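Local coordinates for NigD-like protein (Bacteroides vulgatus ATCC 8482, PDB 3K6O) that is of unknown function but belongs to the NigD-like family, joining an N-terminal OB domain to a C-terminal beta sandwich, at residues P31-D36 against Y75-N80. Residues are numbered along the deposited sequence; the frame is centred on the assembly and turned at random.
Sequences PYLVLD and YNIRLN
Asn80 ND2, on the residue next to Leu79, which meets Leu33 across the contact, is gripped by two acceptors, Asn62 OD1 and Ser64 OG. The other end of the same amide ties Asn80 to Arg78 on the other face of their strand: Arg78 NE donates to Asn80 OD1 over 3.0 Å. The bond is bent at the hydrogen, with an N-H...O angle of 137°, yet the acceptor lies close to the guanidinium plane and the donor lies in the carbonyl plane of the amide. Together with a further bond from Arg78 NH1 to Gln45, these would restrain both flat groups from turning. Ile77 and Leu79 face the opposite way, toward Leu33, and here the contact is purely apolar. The CD1 methyl of Leu33 reaches both residues, lying 4.0 Å from Ile77 CD1 and, less closely, 4.4 Å from Leu79 CD1. Leu33 and Ile77 cross at about a right angle and touch through their CD1 methyls. No hydrogen bond joins the two segments, and the CA atoms of Leu33 and Ile77 stand 9.7 Å apart, too far for neighbouring strands. This spacing fits the OB fold, a closed five-stranded barrel: strand 32-34 pairs with 16-23 and 40-43, whereas strand 75-93 pairs with 40-43 and 58-66, and the leucine and isoleucine methyls meet inside the barrel, past the intervening strand 40-43. The isoleucine presents its longer branch from a rotamer with CG1 set between the backbone N and the carbonyl carbon (chi1 68°), CD1 then extending toward the leucine. Val22 of strand 16-23 also packs on Leu33, while Tyr63 of strand 58-66 touches both Ile77 and Leu79.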
loop_
_atom_site.group_PDB
_atom_site.type_symbol
_atom_site.label_atom_id
_atom_site.label_comp_id
_atom_site.label_asym_id
_atom_site.label_seq_id
_atom_site.Cartn_x
_atom_site.Cartn_y
_atom_site.Cartn_z
ATOM N N PRO A 31 -11.038 -2.774 18.066
ATOM C CA PRO A 31 -10.067 -3.034 17.030
ATOM C C PRO A 31 -8.679 -2.531 17.455
ATOM O O PRO A 31 -8.553 -1.593 18.266
ATOM C CB PRO A 31 -10.612 -2.257 15.816
ATOM C CG PRO A 31 -11.429 -1.220 16.367
ATOM C CD PRO A 31 -11.923 -1.656 17.721
ATOM N N TYR A 32 -7.660 -3.191 16.929
ATOM C CA TYR A 32 -6.282 -2.860 17.212
ATOM C C TYR A 32 -5.567 -2.737 15.905
ATOM O O TYR A 32 -6.136 -3.040 14.868
ATOM C CB TYR A 32 -5.618 -3.874 18.167
ATOM C CG TYR A 32 -5.521 -5.311 17.674
ATOM C CD1 TYR A 32 -4.437 -5.744 16.935
ATOM C CD2 TYR A 32 -6.509 -6.236 17.975
ATOM C CE1 TYR A 32 -4.349 -7.079 16.495
ATOM C CE2 TYR A 32 -6.421 -7.541 17.558
ATOM C CZ TYR A 32 -5.340 -7.957 16.816
ATOM O OH TYR A 32 -5.290 -9.251 16.372
ATOM N N LEU A 33 -4.342 -2.239 15.955
ATOM C CA LEU A 33 -3.584 -1.955 14.758
ATOM C C LEU A 33 -2.373 -2.886 14.694
ATOM O O LEU A 33 -1.791 -3.219 15.736
ATOM C CB LEU A 33 -3.140 -0.522 14.757
ATOM C CG LEU A 33 -4.278 0.475 14.844
ATOM C CD1 LEU A 33 -3.681 1.861 14.891
ATOM C CD2 LEU A 33 -5.254 0.295 13.676
ATOM N N VAL A 34 -2.025 -3.330 13.488
ATOM C CA VAL A 34 -0.831 -4.146 13.285
ATOM C C VAL A 34 0.072 -3.386 12.343
ATOM O O VAL A 34 -0.329 -3.077 11.234
ATOM C CB VAL A 34 -1.203 -5.527 12.709
ATOM C CG1 VAL A 34 0.055 -6.421 12.459
ATOM C CG2 VAL A 34 -2.244 -6.222 13.648
ATOM N N LEU A 35 1.275 -3.047 12.790
ATOM C CA LEU A 35 2.275 -2.422 11.920
ATOM C C LEU A 35 2.770 -3.459 10.910
ATOM O O LEU A 35 2.548 -4.662 11.089
ATOM C CB LEU A 35 3.451 -1.871 12.749
ATOM C CG LEU A 35 3.184 -0.674 13.641
ATOM C CD1 LEU A 35 4.462 -0.273 14.458
ATOM C CD2 LEU A 35 2.663 0.494 12.779
ATOM N N ASP A 36 3.411 -3.010 9.840
ATOM C CA ASP A 36 3.818 -3.939 8.785
ATOM C C ASP A 36 4.965 -4.859 9.284
ATOM O O ASP A 36 5.162 -5.946 8.759
ATOM C CB ASP A 36 4.207 -3.190 7.496
ATOM C CG ASP A 36 2.994 -2.673 6.728
ATOM O OD1 ASP A 36 1.874 -3.111 7.069
ATOM O OD2 ASP A 36 3.138 -1.845 5.784
ATOM N N TYR A 75 2.990 -2.311 22.088
ATOM C CA TYR A 75 2.859 -0.969 22.633
ATOM C C TYR A 75 1.404 -0.543 22.798
ATOM O O TYR A 75 0.529 -0.983 22.058
ATOM C CB TYR A 75 3.527 0.055 21.721
ATOM C CG TYR A 75 5.003 -0.150 21.530
ATOM C CD1 TYR A 75 5.922 0.374 22.437
ATOM C CD2 TYR A 75 5.481 -0.836 20.427
ATOM C CE1 TYR A 75 7.271 0.187 22.266
ATOM C CE2 TYR A 75 6.825 -1.025 20.247
ATOM C CZ TYR A 75 7.716 -0.507 21.164
ATOM O OH TYR A 75 9.053 -0.704 20.969
ATOM N N ASN A 76 1.187 0.330 23.770
ATOM C CA ASN A 76 -0.051 1.066 23.944
ATOM C C ASN A 76 0.186 2.418 23.320
ATOM O O ASN A 76 1.203 3.051 23.610
ATOM C CB ASN A 76 -0.394 1.246 25.415
ATOM C CG ASN A 76 -0.702 -0.053 26.105
ATOM O OD1 ASN A 76 -1.210 -1.007 25.480
ATOM N ND2 ASN A 76 -0.426 -0.098 27.419
ATOM N N ILE A 77 -0.733 2.851 22.455
ATOM C CA ILE A 77 -0.546 4.085 21.701
ATOM C C ILE A 77 -1.690 5.078 21.842
ATOM O O ILE A 77 -2.791 4.727 22.276
ATOM C CB ILE A 77 -0.316 3.801 20.169
ATOM C CG1 ILE A 77 -1.590 3.246 19.503
ATOM C CG2 ILE A 77 0.818 2.810 19.981
ATOM C CD1 ILE A 77 -1.703 3.478 17.988
ATOM N N ARG A 78 -1.401 6.327 21.472
ATOM C CA ARG A 78 -2.420 7.306 21.180
ATOM C C ARG A 78 -2.538 7.369 19.658
ATOM O O ARG A 78 -1.533 7.553 18.950
ATOM C CB ARG A 78 -2.054 8.702 21.726
ATOM C CG ARG A 78 -3.020 9.760 21.311
ATOM C CD ARG A 78 -2.882 11.045 22.059
ATOM N NE ARG A 78 -1.549 11.608 21.992
ATOM C CZ ARG A 78 -0.700 11.696 23.017
ATOM N NH1 ARG A 78 -1.006 11.232 24.227
ATOM N NH2 ARG A 78 0.484 12.246 22.824
ATOM N N LEU A 79 -3.755 7.237 19.166
ATOM C CA LEU A 79 -4.027 7.369 17.745
ATOM C C LEU A 79 -4.387 8.829 17.494
ATOM O O LEU A 79 -5.491 9.240 17.814
ATOM C CB LEU A 79 -5.173 6.441 17.335
ATOM C CG LEU A 79 -5.633 6.516 15.883
ATOM C CD1 LEU A 79 -4.477 6.158 14.899
ATOM C CD2 LEU A 79 -6.841 5.618 15.666
ATOM N N ASN A 80 -3.430 9.600 16.961
ATOM C CA ASN A 80 -3.587 11.051 16.769
ATOM C C ASN A 80 -4.423 11.407 15.532
ATOM O O ASN A 80 -5.119 12.391 15.533
ATOM C CB ASN A 80 -2.222 11.754 16.658
ATOM C CG ASN A 80 -1.314 11.520 17.868
ATOM O OD1 ASN A 80 -1.741 11.647 19.016
ATOM N ND2 ASN A 80 -0.046 11.190 17.604
#